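PDB 2NS6: mobilization protein A from Pseudomonas aeruginosa, which nicks one strand of plasmid DNA at the origin of transfer, with the help of a divalent metal ion, so that the strand can be moved during conjugation. Local coordinates for residues G44-F49 with P105-I110; K72-A77 with L122-R127; G100-P105 with Q154-L159. All coordinates share one frame; numbering follows the deposited sequence.

Interaction 1. Residues G44-F49 with P105-I110; sequences GHMPEF and PYTLAI. With MN (manganese (II) ion), chain C.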
ATOM      1  N   GLY A  44       2.526   0.082  -7.218  1.00 11.85           N
ATOM      2  CA  GLY A  44       2.632  -1.049  -8.123  1.00 11.30           C
ATOM      3  C   GLY A  44       1.264  -1.628  -8.427  1.00 11.97           C
ATOM      4  O   GLY A  44       0.266  -1.207  -7.839  1.00 12.55           O
ATOM      5  N   HIS A  45       1.210  -2.582  -9.353  1.00 11.90           N
ATOM      6  CA  HIS A  45      -0.040  -3.241  -9.714  1.00 11.79           C
ATOM      7  C   HIS A  45      -1.172  -2.321 -10.164  1.00 13.75           C
ATOM      8  O   HIS A  45      -2.338  -2.701 -10.073  1.00 14.11           O
ATOM      9  CB  HIS A  45      -0.533  -4.074  -8.535  1.00  9.81           C
ATOM     10  CG  HIS A  45       0.493  -5.023  -8.001  1.00  8.65           C
ATOM     11  ND1 HIS A  45       0.631  -5.285  -6.659  1.00 10.02           N
ATOM     12  CD2 HIS A  45       1.451  -5.743  -8.629  1.00 10.13           C
ATOM     13  CE1 HIS A  45       1.637  -6.124  -6.476  1.00  9.26           C
ATOM     14  NE2 HIS A  45       2.151  -6.416  -7.654  1.00 12.37           N
ATOM     15  N   MET A  46      -0.842  -1.126 -10.650  1.00 12.76           N
ATOM     16  CA  MET A  46      -1.866  -0.186 -11.103  1.00 13.01           C
ATOM     17  C   MET A  46      -2.465  -0.572 -12.460  1.00 12.90           C
ATOM     18  O   MET A  46      -1.744  -0.918 -13.397  1.00 11.66           O
ATOM     19  CB  MET A  46      -1.282   1.228 -11.203  1.00 13.17           C
ATOM     20  CG  MET A  46      -0.966   1.876  -9.883  1.00 11.12           C
ATOM     21  SD  MET A  46      -2.426   2.053  -8.833  1.00 15.32           S
ATOM     22  CE  MET A  46      -1.666   2.505  -7.276  1.00  8.33           C
ATOM     23  N   PRO A  47      -3.802  -0.513 -12.580  1.00 12.94           N
ATOM     24  CA  PRO A  47      -4.482  -0.857 -13.833  1.00 14.36           C
ATOM     25  C   PRO A  47      -4.169   0.167 -14.913  1.00 14.86           C
ATOM     26  O   PRO A  47      -3.792   1.310 -14.620  1.00 13.87           O
ATOM     27  CB  PRO A  47      -5.962  -0.883 -13.437  1.00 13.56           C
ATOM     28  CG  PRO A  47      -6.029   0.091 -12.313  1.00 13.11           C
ATOM     29  CD  PRO A  47      -4.775  -0.214 -11.520  1.00 11.50           C
ATOM     30  N   GLU A  48      -4.325  -0.246 -16.163  1.00 16.63           N
ATOM     31  CA  GLU A  48      -4.023   0.607 -17.307  1.00 18.82           C
ATOM     32  C   GLU A  48      -4.626   2.018 -17.301  1.00 19.08           C
ATOM     33  O   GLU A  48      -3.978   2.953 -17.758  1.00 18.80           O
ATOM     34  CB  GLU A  48      -4.402  -0.131 -18.599  1.00 21.69           C
ATOM     35  CG  GLU A  48      -4.229   0.675 -19.891  1.00 27.70           C
ATOM     36  CD  GLU A  48      -2.823   1.240 -20.074  1.00 30.53           C
ATOM     37  OE1 GLU A  48      -1.839   0.466 -20.016  1.00 29.81           O
ATOM     38  OE2 GLU A  48      -2.714   2.468 -20.286  1.00 33.91           O
ATOM     39  N   PHE A  49      -5.839   2.194 -16.783  1.00 17.49           N
ATOM     40  CA  PHE A  49      -6.428   3.533 -16.793  1.00 18.18           C
ATOM     41  C   PHE A  49      -5.661   4.547 -15.931  1.00 18.86           C
ATOM     42  O   PHE A  49      -5.849   5.753 -16.069  1.00 20.33           O
ATOM     43  CB  PHE A  49      -7.905   3.476 -16.369  1.00 17.11           C
ATOM     44  CG  PHE A  49      -8.118   3.374 -14.881  1.00 18.56           C
ATOM     45  CD1 PHE A  49      -7.926   4.481 -14.059  1.00 17.73           C
ATOM     46  CD2 PHE A  49      -8.517   2.174 -14.303  1.00 18.91           C
ATOM     47  CE1 PHE A  49      -8.128   4.394 -12.682  1.00 18.95           C
ATOM     48  CE2 PHE A  49      -8.723   2.076 -12.926  1.00 17.74           C
ATOM     49  CZ  PHE A  49      -8.529   3.189 -12.116  1.00 16.62           C
ATOM     50  N   PRO A 105      -3.354  -3.220  -6.092  1.00 10.38           N
ATOM     51  CA  PRO A 105      -2.679  -1.935  -6.291  1.00  9.52           C
ATOM     52  C   PRO A 105      -2.254  -1.404  -4.927  1.00 10.86           C
ATOM     53  O   PRO A 105      -2.937  -1.631  -3.928  1.00  9.94           O
ATOM     54  CB  PRO A 105      -3.761  -1.069  -6.935  1.00  9.37           C
ATOM     55  CG  PRO A 105      -4.591  -2.091  -7.708  1.00  7.85           C
ATOM     56  CD  PRO A 105      -4.695  -3.221  -6.711  1.00 10.62           C
ATOM     57  N   TYR A 106      -1.121  -0.712  -4.879  1.00 11.64           N
ATOM     58  CA  TYR A 106      -0.636  -0.168  -3.622  1.00 11.65           C
ATOM     59  C   TYR A 106       0.261   1.013  -3.881  1.00 12.04           C
ATOM     60  O   TYR A 106       0.735   1.209  -4.995  1.00 11.63           O
ATOM     61  CB  TYR A 106       0.162  -1.225  -2.845  1.00 10.18           C
ATOM     62  CG  TYR A 106       1.551  -1.480  -3.398  1.00 11.25           C
ATOM     63  CD1 TYR A 106       2.633  -0.668  -3.041  1.00 10.44           C
ATOM     64  CD2 TYR A 106       1.776  -2.502  -4.313  1.00  9.75           C
ATOM     65  CE1 TYR A 106       3.905  -0.876  -3.593  1.00 11.99           C
ATOM     66  CE2 TYR A 106       3.034  -2.716  -4.868  1.00 12.43           C
ATOM     67  CZ  TYR A 106       4.090  -1.904  -4.509  1.00 14.33           C
ATOM     68  OH  TYR A 106       5.323  -2.111  -5.090  1.00 17.98           O
ATOM     69  N   THR A 107       0.477   1.793  -2.824  1.00 13.13           N
ATOM     70  CA  THR A 107       1.360   2.943  -2.848  1.00 11.91           C
ATOM     71  C   THR A 107       2.039   2.918  -1.486  1.00 14.12           C
ATOM     72  O   THR A 107       1.382   2.734  -0.454  1.00 15.21           O
ATOM     73  CB  THR A 107       0.592   4.278  -3.012  1.00 12.49           C
ATOM     74  OG1 THR A 107      -0.002   4.338  -4.316  1.00 11.86           O
ATOM     75  CG2 THR A 107       1.536   5.461  -2.853  1.00 11.78           C
ATOM     76  N   LEU A 108       3.358   3.068  -1.479  1.00 13.47           N
ATOM     77  CA  LEU A 108       4.089   3.069  -0.225  1.00 14.03           C
ATOM     78  C   LEU A 108       5.077   4.212  -0.217  1.00 15.11           C
ATOM     79  O   LEU A 108       5.526   4.680  -1.259  1.00 13.13           O
ATOM     80  CB  LEU A 108       4.835   1.745  -0.027  1.00 18.49           C
ATOM     81  CG  LEU A 108       6.079   1.441  -0.858  1.00 19.61           C
ATOM     82  CD1 LEU A 108       7.306   2.034  -0.192  1.00 21.15           C
ATOM     83  CD2 LEU A 108       6.254  -0.070  -0.985  1.00 24.49           C
ATOM     84  N   ALA A 109       5.420   4.664   0.975  1.00 13.05           N
ATOM     85  CA  ALA A 109       6.371   5.742   1.095  1.00 14.03           C
ATOM     86  C   ALA A 109       7.200   5.461   2.338  1.00 13.21           C
ATOM     87  O   ALA A 109       6.696   4.903   3.322  1.00 14.70           O
ATOM     88  CB  ALA A 109       5.623   7.072   1.223  1.00 10.90           C
ATOM     89  N   ILE A 110       8.474   5.813   2.282  1.00 14.13           N
ATOM     90  CA  ILE A 110       9.378   5.637   3.422  1.00 15.17           C
ATOM     91  C   ILE A 110       9.596   7.035   3.999  1.00 16.05           C
ATOM     92  O   ILE A 110       9.863   7.976   3.255  1.00 18.51           O
ATOM     93  CB  ILE A 110      10.757   5.048   2.982  1.00 16.40           C
ATOM     94  CG1 ILE A 110      10.611   3.557   2.652  1.00 17.66           C
ATOM     95  CG2 ILE A 110      11.795   5.261   4.098  1.00 16.44           C
ATOM     96  CD1 ILE A 110      11.869   2.910   2.054  1.00 20.72           C
TER
HETATM   97 MN    MN C1002       3.936  -7.807  -8.424  1.00 35.46          MN
HETATM   98  O   HOH W   1       3.236 -10.180  -8.070  1.00 20.13           O
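Gly44 and Tyr106 form an antiparallel hydrogen-bonded pair where strand 38-44, an outer strand of the relaxase's five-stranded sheet, reaches its end beside strand 106-113. Gly44 N donates to Tyr106 O at 3.1 Å; the return bond, Tyr106 N to Gly44 O, is weak. Next to it, Pro105 CA makes a CA-H...O contact with the same Gly44 O.

The aromatic contacts use two sides of the tyrosine. Its CG sits between the backbone N and the carbonyl carbon (chi1 75°), and one ring face packs against Gly44, whose N stands 3.6 Å from the ring plane, over its centre. The ring's edge meets His45 in an offset edge-to-face pair, planes at 74°. His45 ND1 is hydrogen-bonded to Leu104 O, which helps fix the imidazole's rotation, while Tyr106 OH bonds to Glu42.

Apolar contacts lie beyond the strand end. Met46 is bent at chi2 (-60°), which sets SD against Pro105 CB, and Pro47 CD meets Pro105 CG. Separately, the methyl Met46 CE packs against Tyr106 O at 3.6 Å.

Gln96 of helix 84-99 is the other residue of a manganese site, where His45 NE2 binds the metal at 2.4 Å and a water binds it at 2.5 Å.

Interaction 2. Residues K72-A77 with L122-R127; sequences KEVEFA and LMISER
Val74 and Leu122 pair at the middle of the relaxase's antiparallel sheet, where strand 71-77 runs beside the central strand 117-124. Lys72 faces Ile124 and Val74 faces Leu122 in hydrogen-bonded pairs, with Glu73 and Met123 as the non-hydrogen-bonded pair between them. The short strand axes run 155° apart and approach to 4.6 Å.

Four backbone bonds hold the register. Lys72 N gives to Ile124 O and Ile124 N returns to Lys72 O. Val74 N reaches Leu122 O at 2.7 Å, and Leu122 N bonds to Val74 O at 2.8 Å. Between the bonded pairs, Glu73 CA approaches Leu122 O at 3.4 Å and Met123 CA approaches Lys72 O, both as CA-H...O contacts.

Side chains divide between the two faces. On one, Val74 CB lies 4.2 Å from Leu122 CD1, and Val74 CG2 is near Ile124 CD1. Phe76 CG lies between its backbone N and carbonyl carbon (chi1 45°); the ring presents its edge to Leu122, with Phe76 CE1 4.2 Å from Leu122 CB. Phe94 of helix 84-99 and Trp172 of helix 164-181 pack their rings against Phe76, so helices cover the Phe76 end of this face, and the loop residue Leu159 meets Lys72 at the other.

On the other face, Met123 packs against helix 18-26, which carries the active-site Tyr24. Glu73 forms a salt bridge with Lys21 of that helix, and its side chain touches the metal ligand His121. An antiparallel sheet with metal-binding histidines, here His119 and His121, on its central strand and helices against it is the layout of the relaxases of the Rep clan.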
ATOM      1  N   LYS A  72      -6.368  -0.387   2.886  1.00 20.78           N
ATOM      2  CA  LYS A  72      -5.886  -0.918   4.152  1.00 20.76           C
ATOM      3  C   LYS A  72      -4.509  -0.284   4.337  1.00 21.82           C
ATOM      4  O   LYS A  72      -3.576  -0.555   3.572  1.00 21.64           O
ATOM      5  CB  LYS A  72      -5.750  -2.439   4.062  1.00 19.16           C
ATOM      6  CG  LYS A  72      -5.281  -3.138   5.343  1.00 21.34           C
ATOM      7  CD  LYS A  72      -6.330  -3.074   6.436  1.00 20.67           C
ATOM      8  CE  LYS A  72      -5.934  -3.896   7.653  1.00 25.45           C
ATOM      9  NZ  LYS A  72      -6.014  -5.364   7.388  1.00 25.85           N
ATOM     10  N   GLU A  73      -4.392   0.569   5.344  1.00 20.93           N
ATOM     11  CA  GLU A  73      -3.140   1.256   5.633  1.00 21.26           C
ATOM     12  C   GLU A  73      -2.299   0.471   6.623  1.00 20.06           C
ATOM     13  O   GLU A  73      -2.763   0.116   7.706  1.00 19.63           O
ATOM     14  CB  GLU A  73      -3.433   2.641   6.203  1.00 23.67           C
ATOM     15  CG  GLU A  73      -2.211   3.377   6.739  1.00 28.40           C
ATOM     16  CD  GLU A  73      -2.526   4.819   7.078  1.00 30.83           C
ATOM     17  OE1 GLU A  73      -3.495   5.050   7.831  1.00 31.76           O
ATOM     18  OE2 GLU A  73      -1.804   5.717   6.587  1.00 35.91           O
ATOM     19  N   VAL A  74      -1.058   0.202   6.250  1.00 18.17           N
ATOM     20  CA  VAL A  74      -0.155  -0.535   7.117  1.00 18.50           C
ATOM     21  C   VAL A  74       1.044   0.355   7.437  1.00 18.64           C
ATOM     22  O   VAL A  74       1.532   1.080   6.566  1.00 17.80           O
ATOM     23  CB  VAL A  74       0.340  -1.830   6.439  1.00 19.17           C
ATOM     24  CG1 VAL A  74       1.215  -2.618   7.401  1.00 22.54           C
ATOM     25  CG2 VAL A  74      -0.845  -2.677   5.994  1.00 19.71           C
ATOM     26  N   GLU A  75       1.501   0.309   8.686  1.00 17.87           N
ATOM     27  CA  GLU A  75       2.654   1.108   9.111  1.00 19.17           C
ATOM     28  C   GLU A  75       3.654   0.248   9.867  1.00 19.37           C
ATOM     29  O   GLU A  75       3.287  -0.480  10.792  1.00 18.33           O
ATOM     30  CB  GLU A  75       2.226   2.270  10.010  1.00 20.92           C
ATOM     31  CG  GLU A  75       3.330   3.313  10.181  1.00 24.16           C
ATOM     32  CD  GLU A  75       2.904   4.508  11.018  1.00 27.59           C
ATOM     33  OE1 GLU A  75       1.746   4.955  10.881  1.00 28.54           O
ATOM     34  OE2 GLU A  75       3.739   5.011  11.797  1.00 31.07           O
ATOM     35  N   PHE A  76       4.920   0.337   9.480  1.00 18.24           N
ATOM     36  CA  PHE A  76       5.953  -0.447  10.144  1.00 18.11           C
ATOM     37  C   PHE A  76       7.285   0.290  10.240  1.00 16.80           C
ATOM     38  O   PHE A  76       7.683   0.999   9.319  1.00 15.51           O
ATOM     39  CB  PHE A  76       6.139  -1.794   9.430  1.00 17.51           C
ATOM     40  CG  PHE A  76       6.203  -1.700   7.928  1.00 19.46           C
ATOM     41  CD1 PHE A  76       5.048  -1.504   7.174  1.00 19.32           C
ATOM     42  CD2 PHE A  76       7.421  -1.793   7.265  1.00 19.09           C
ATOM     43  CE1 PHE A  76       5.108  -1.412   5.787  1.00 19.07           C
ATOM     44  CE2 PHE A  76       7.491  -1.703   5.876  1.00 20.86           C
ATOM     45  CZ  PHE A  76       6.332  -1.505   5.137  1.00 18.74           C
ATOM     46  N   ALA A  77       7.963   0.131  11.372  1.00 15.94           N
ATOM     47  CA  ALA A  77       9.250   0.775  11.589  1.00 15.80           C
ATOM     48  C   ALA A  77      10.322   0.049  10.782  1.00 16.80           C
ATOM     49  O   ALA A  77      10.228  -1.161  10.564  1.00 18.79           O
ATOM     50  CB  ALA A  77       9.605   0.748  13.083  1.00 16.65           C
ATOM     51  N   LEU A 122       2.147   2.215   4.029  1.00 14.50           N
ATOM     52  CA  LEU A 122       1.769   1.447   2.852  1.00 15.69           C
ATOM     53  C   LEU A 122       0.262   1.287   2.761  1.00 16.12           C
ATOM     54  O   LEU A 122      -0.368   0.733   3.661  1.00 18.42           O
ATOM     55  CB  LEU A 122       2.469   0.078   2.894  1.00 14.30           C
ATOM     56  CG  LEU A 122       2.312  -1.020   1.833  1.00 17.08           C
ATOM     57  CD1 LEU A 122       1.300  -2.006   2.328  1.00 18.92           C
ATOM     58  CD2 LEU A 122       1.948  -0.469   0.472  1.00 11.64           C
ATOM     59  N   MET A 123      -0.326   1.806   1.690  1.00 16.46           N
ATOM     60  CA  MET A 123      -1.761   1.668   1.518  1.00 15.84           C
ATOM     61  C   MET A 123      -2.027   0.653   0.427  1.00 15.20           C
ATOM     62  O   MET A 123      -1.444   0.705  -0.660  1.00 15.89           O
ATOM     63  CB  MET A 123      -2.424   3.025   1.229  1.00 17.11           C
ATOM     64  CG  MET A 123      -1.670   3.957   0.320  1.00 18.84           C
ATOM     65  SD  MET A 123      -2.211   5.722   0.464  1.00 18.32           S
ATOM     66  CE  MET A 123      -3.874   5.669  -0.288  1.00 18.47           C
ATOM     67  N   ILE A 124      -2.892  -0.297   0.757  1.00 15.18           N
ATOM     68  CA  ILE A 124      -3.253  -1.388  -0.136  1.00 13.68           C
ATOM     69  C   ILE A 124      -4.715  -1.360  -0.516  1.00 15.34           C
ATOM     70  O   ILE A 124      -5.591  -1.303   0.349  1.00 13.96           O
ATOM     71  CB  ILE A 124      -2.997  -2.734   0.538  1.00 14.92           C
ATOM     72  CG1 ILE A 124      -1.595  -2.743   1.146  1.00 13.56           C
ATOM     73  CG2 ILE A 124      -3.176  -3.861  -0.463  1.00 12.07           C
ATOM     74  CD1 ILE A 124      -1.256  -4.042   1.830  1.00 16.63           C
ATOM     75  N   SER A 125      -4.972  -1.397  -1.819  1.00 16.66           N
ATOM     76  CA  SER A 125      -6.335  -1.411  -2.338  1.00 16.87           C
ATOM     77  C   SER A 125      -6.743  -2.876  -2.409  1.00 17.36           C
ATOM     78  O   SER A 125      -6.029  -3.697  -2.991  1.00 16.85           O
ATOM     79  CB  SER A 125      -6.370  -0.803  -3.741  1.00 18.66           C
ATOM     80  OG  SER A 125      -7.612  -1.062  -4.370  1.00 19.71           O
ATOM     81  N   GLU A 126      -7.887  -3.204  -1.822  1.00 17.43           N
ATOM     82  CA  GLU A 126      -8.359  -4.581  -1.815  1.00 16.82           C
ATOM     83  C   GLU A 126      -9.132  -4.965  -3.068  1.00 17.45           C
ATOM     84  O   GLU A 126     -10.239  -5.500  -2.990  1.00 19.61           O
ATOM     85  CB  GLU A 126      -9.204  -4.833  -0.566  1.00 16.91           C
ATOM     86  CG  GLU A 126      -8.378  -4.888   0.706  1.00 16.30           C
ATOM     87  CD  GLU A 126      -9.222  -4.670   1.943  1.00 17.54           C
ATOM     88  OE1 GLU A 126      -9.164  -5.508   2.863  1.00 18.20           O
ATOM     89  OE2 GLU A 126      -9.941  -3.652   1.985  1.00 20.49           O
ATOM     90  N   ARG A 127      -8.522  -4.689  -4.217  1.00 14.48           N
ATOM     91  CA  ARG A 127      -9.088  -5.001  -5.525  1.00 14.96           C
ATOM     92  C   ARG A 127      -8.042  -5.816  -6.259  1.00 16.06           C
ATOM     93  O   ARG A 127      -6.875  -5.439  -6.313  1.00 15.80           O
ATOM     94  CB  ARG A 127      -9.379  -3.719  -6.313  1.00 15.40           C
ATOM     95  CG  ARG A 127     -10.483  -2.860  -5.711  1.00 14.76           C
ATOM     96  CD  ARG A 127     -11.861  -3.397  -6.101  1.00 16.73           C
ATOM     97  NE  ARG A 127     -12.948  -2.702  -5.417  1.00 14.83           N
ATOM     98  CZ  ARG A 127     -14.224  -2.792  -5.769  1.00 15.21           C
ATOM     99  NH1 ARG A 127     -14.569  -3.543  -6.804  1.00 15.84           N
ATOM    100  NH2 ARG A 127     -15.154  -2.145  -5.084  1.00 15.07           N
TER

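Interaction 3. Residues G100-P105 with Q154-L159; sequences GAERLP and QKTEAL
Glu102 and Leu104 reach across to Thr156 and its neighbours, joining the loop after helix 84-99 to the loop that leads into helix 164-181. The receiving side is an ST turn: Thr156 OG1 accepts from Ala158 N at 3.2 Å, in a bond with an angle of 166° at the hydrogen.

Glu102 comes first along the loop. Its CG is anti to the carbonyl carbon (chi1 -56°), and the chain beyond is extended, carrying the carboxylate to the threonine. Thr156 OG1 donates to Glu102 OE1 at 2.6 Å, meeting it on the syn side, 20° out of the carboxylate plane. The hydroxyl therefore acts both ways, donating a hydrogen bond to the glutamate and accepting one from the backbone of the turn, and this double engagement fixes its position. Glu102 OE1 also lies 3.7 Å from Ala158 CB. Glu102 is partly exposed, whereas Thr156 is buried.

Leu104, deeper in the protein, supplies the apolar half. Ile124 of strand 117-124 touches both Leu104 and Leu159, so the two loops meet over the end of the sheet. The side chain of Leu104 crosses that of Thr156 at about a right angle, with the two methyls Leu104 CD2 and Thr156 CG2 3.7 Å apart. The other branch of the leucine makes the looser contact, Leu104 CD1 to Leu159 CD1 at 4.4 Å.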
ATOM      1  N   GLY A 100       1.594  -9.035  -3.905  1.00  9.66           N
ATOM      2  CA  GLY A 100       2.082  -9.708  -5.095  1.00 12.72           C
ATOM      3  C   GLY A 100       1.320 -10.880  -5.674  1.00 15.46           C
ATOM      4  O   GLY A 100       1.294 -11.065  -6.897  1.00 17.61           O
ATOM      5  N   ALA A 101       0.707 -11.677  -4.813  1.00 16.28           N
ATOM      6  CA  ALA A 101      -0.049 -12.835  -5.258  1.00 15.00           C
ATOM      7  C   ALA A 101      -1.245 -12.403  -6.106  1.00 15.93           C
ATOM      8  O   ALA A 101      -1.394 -12.823  -7.249  1.00 14.94           O
ATOM      9  CB  ALA A 101      -0.529 -13.621  -4.050  1.00 14.44           C
ATOM     10  N   GLU A 102      -2.080 -11.539  -5.535  1.00 16.04           N
ATOM     11  CA  GLU A 102      -3.291 -11.064  -6.199  1.00 14.71           C
ATOM     12  C   GLU A 102      -3.168  -9.719  -6.900  1.00 15.02           C
ATOM     13  O   GLU A 102      -4.178  -9.140  -7.310  1.00 14.98           O
ATOM     14  CB  GLU A 102      -4.429 -10.984  -5.177  1.00 15.13           C
ATOM     15  CG  GLU A 102      -4.688 -12.294  -4.453  1.00 17.15           C
ATOM     16  CD  GLU A 102      -5.914 -12.243  -3.579  1.00 18.18           C
ATOM     17  OE1 GLU A 102      -5.852 -11.666  -2.476  1.00 19.80           O
ATOM     18  OE2 GLU A 102      -6.954 -12.773  -4.004  1.00 23.58           O
ATOM     19  N   ARG A 103      -1.939  -9.231  -7.040  1.00 14.53           N
ATOM     20  CA  ARG A 103      -1.663  -7.939  -7.665  1.00 12.16           C
ATOM     21  C   ARG A 103      -2.606  -6.840  -7.212  1.00 12.54           C
ATOM     22  O   ARG A 103      -3.339  -6.245  -8.009  1.00 11.33           O
ATOM     23  CB  ARG A 103      -1.681  -8.057  -9.181  1.00 11.44           C
ATOM     24  CG  ARG A 103      -0.494  -8.820  -9.683  1.00 15.68           C
ATOM     25  CD  ARG A 103      -0.376  -8.734 -11.172  1.00 15.99           C
ATOM     26  NE  ARG A 103       0.849  -9.365 -11.640  1.00 14.90           N
ATOM     27  CZ  ARG A 103       0.927 -10.068 -12.759  1.00 17.27           C
ATOM     28  NH1 ARG A 103      -0.159 -10.226 -13.511  1.00 15.64           N
ATOM     29  NH2 ARG A 103       2.081 -10.611 -13.121  1.00 14.85           N
ATOM     30  N   LEU A 104      -2.567  -6.578  -5.910  1.00 11.94           N
ATOM     31  CA  LEU A 104      -3.380  -5.541  -5.295  1.00 11.48           C
ATOM     32  C   LEU A 104      -2.665  -4.209  -5.504  1.00 10.75           C
ATOM     33  O   LEU A 104      -1.488  -4.067  -5.158  1.00 12.61           O
ATOM     34  CB  LEU A 104      -3.529  -5.816  -3.793  1.00 10.78           C
ATOM     35  CG  LEU A 104      -4.039  -7.206  -3.394  1.00  9.67           C
ATOM     36  CD1 LEU A 104      -3.980  -7.370  -1.882  1.00 11.32           C
ATOM     37  CD2 LEU A 104      -5.451  -7.399  -3.895  1.00  9.02           C
ATOM     38  N   PRO A 105      -3.354  -3.220  -6.092  1.00 10.38           N
ATOM     39  CA  PRO A 105      -2.679  -1.935  -6.291  1.00  9.52           C
ATOM     40  C   PRO A 105      -2.254  -1.404  -4.927  1.00 10.86           C
ATOM     41  O   PRO A 105      -2.937  -1.631  -3.928  1.00  9.94           O
ATOM     42  CB  PRO A 105      -3.761  -1.069  -6.935  1.00  9.37           C
ATOM     43  CG  PRO A 105      -4.591  -2.091  -7.708  1.00  7.85           C
ATOM     44  CD  PRO A 105      -4.695  -3.221  -6.711  1.00 10.62           C
ATOM     45  N   GLN A 154     -12.520  -7.606  -8.968  1.00 16.34           N
ATOM     46  CA  GLN A 154     -12.985  -8.431  -7.860  1.00 16.49           C
ATOM     47  C   GLN A 154     -12.303  -7.999  -6.568  1.00 18.74           C
ATOM     48  O   GLN A 154     -11.132  -7.611  -6.575  1.00 16.92           O
ATOM     49  CB  GLN A 154     -12.684  -9.910  -8.144  1.00 18.48           C
ATOM     50  CG  GLN A 154     -13.049 -10.869  -7.014  1.00 22.31           C
ATOM     51  CD  GLN A 154     -12.832 -12.337  -7.384  1.00 24.61           C
ATOM     52  OE1 GLN A 154     -11.855 -12.685  -8.052  1.00 26.39           O
ATOM     53  NE2 GLN A 154     -13.737 -13.203  -6.934  1.00 23.84           N
ATOM     54  N   LYS A 155     -13.045  -8.043  -5.466  1.00 17.52           N
ATOM     55  CA  LYS A 155     -12.500  -7.667  -4.167  1.00 20.07           C
ATOM     56  C   LYS A 155     -11.813  -8.873  -3.536  1.00 18.42           C
ATOM     57  O   LYS A 155     -12.151 -10.014  -3.843  1.00 18.64           O
ATOM     58  CB  LYS A 155     -13.619  -7.188  -3.238  1.00 21.69           C
ATOM     59  CG  LYS A 155     -14.172  -5.794  -3.537  1.00 22.52           C
ATOM     60  CD  LYS A 155     -15.446  -5.540  -2.726  1.00 24.79           C
ATOM     61  CE  LYS A 155     -15.914  -4.082  -2.796  1.00 29.25           C
ATOM     62  NZ  LYS A 155     -15.051  -3.133  -2.014  1.00 30.01           N
ATOM     63  N   THR A 156     -10.828  -8.630  -2.676  1.00 20.25           N
ATOM     64  CA  THR A 156     -10.156  -9.734  -2.009  1.00 17.78           C
ATOM     65  C   THR A 156     -10.506  -9.730  -0.533  1.00 19.27           C
ATOM     66  O   THR A 156     -10.720  -8.672   0.061  1.00 19.36           O
ATOM     67  CB  THR A 156      -8.631  -9.679  -2.152  1.00 16.81           C
ATOM     68  OG1 THR A 156      -8.062 -10.809  -1.478  1.00 14.38           O
ATOM     69  CG2 THR A 156      -8.067  -8.405  -1.548  1.00 16.93           C
ATOM     70  N   GLU A 157     -10.570 -10.917   0.057  1.00 18.43           N
ATOM     71  CA  GLU A 157     -10.891 -11.042   1.470  1.00 18.94           C
ATOM     72  C   GLU A 157      -9.641 -11.386   2.275  1.00 18.29           C
ATOM     73  O   GLU A 157      -9.703 -11.508   3.495  1.00 18.87           O
ATOM     74  CB  GLU A 157     -11.924 -12.153   1.685  1.00 19.55           C
ATOM     75  CG  GLU A 157     -13.148 -12.082   0.776  1.00 19.58           C
ATOM     76  CD  GLU A 157     -13.893 -10.782   0.897  1.00 20.39           C
ATOM     77  OE1 GLU A 157     -14.263 -10.407   2.028  1.00 23.00           O
ATOM     78  OE2 GLU A 157     -14.116 -10.127  -0.145  1.00 24.87           O
ATOM     79  N   ALA A 158      -8.512 -11.530   1.590  1.00 16.88           N
ATOM     80  CA  ALA A 158      -7.257 -11.905   2.236  1.00 18.91           C
ATOM     81  C   ALA A 158      -6.776 -11.031   3.391  1.00 18.27           C
ATOM     82  O   ALA A 158      -6.022 -11.497   4.249  1.00 20.63           O
ATOM     83  CB  ALA A 158      -6.151 -12.015   1.181  1.00 18.77           C
ATOM     84  N   LEU A 159      -7.189  -9.770   3.420  1.00 18.11           N
ATOM     85  CA  LEU A 159      -6.763  -8.867   4.489  1.00 20.94           C
ATOM     86  C   LEU A 159      -7.745  -8.743   5.659  1.00 23.13           C
ATOM     87  O   LEU A 159      -7.500  -7.966   6.581  1.00 23.82           O
ATOM     88  CB  LEU A 159      -6.502  -7.473   3.916  1.00 21.60           C
ATOM     89  CG  LEU A 159      -5.183  -7.199   3.178  1.00 22.41           C
ATOM     90  CD1 LEU A 159      -4.789  -8.359   2.284  1.00 22.16           C
ATOM     91  CD2 LEU A 159      -5.335  -5.916   2.394  1.00 19.80           C
TER

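In the fold
Along the chain the segments come in the order 44-49, 72-77, 100-105, 105-110, 122-127 and 154-159, so each contact interleaves with the other two. Their centres lie 11 to 12 Å apart. Interactions 1 and 2 belong to one sheet, in which 106-113 and 117-124 are neighbouring strands, joined here by bonds such as Thr107 O to Met123 N. Interaction 3 shares Pro105 with interaction 1, and its Thr156 N probably bonds to Glu126 O of interaction 2. Chain-distant loops thus gather at one end of the sheet, where only interaction 1 holds a manganese ligand, His45. His119 and His121, earlier on strand 117-124, bind another manganese with His111.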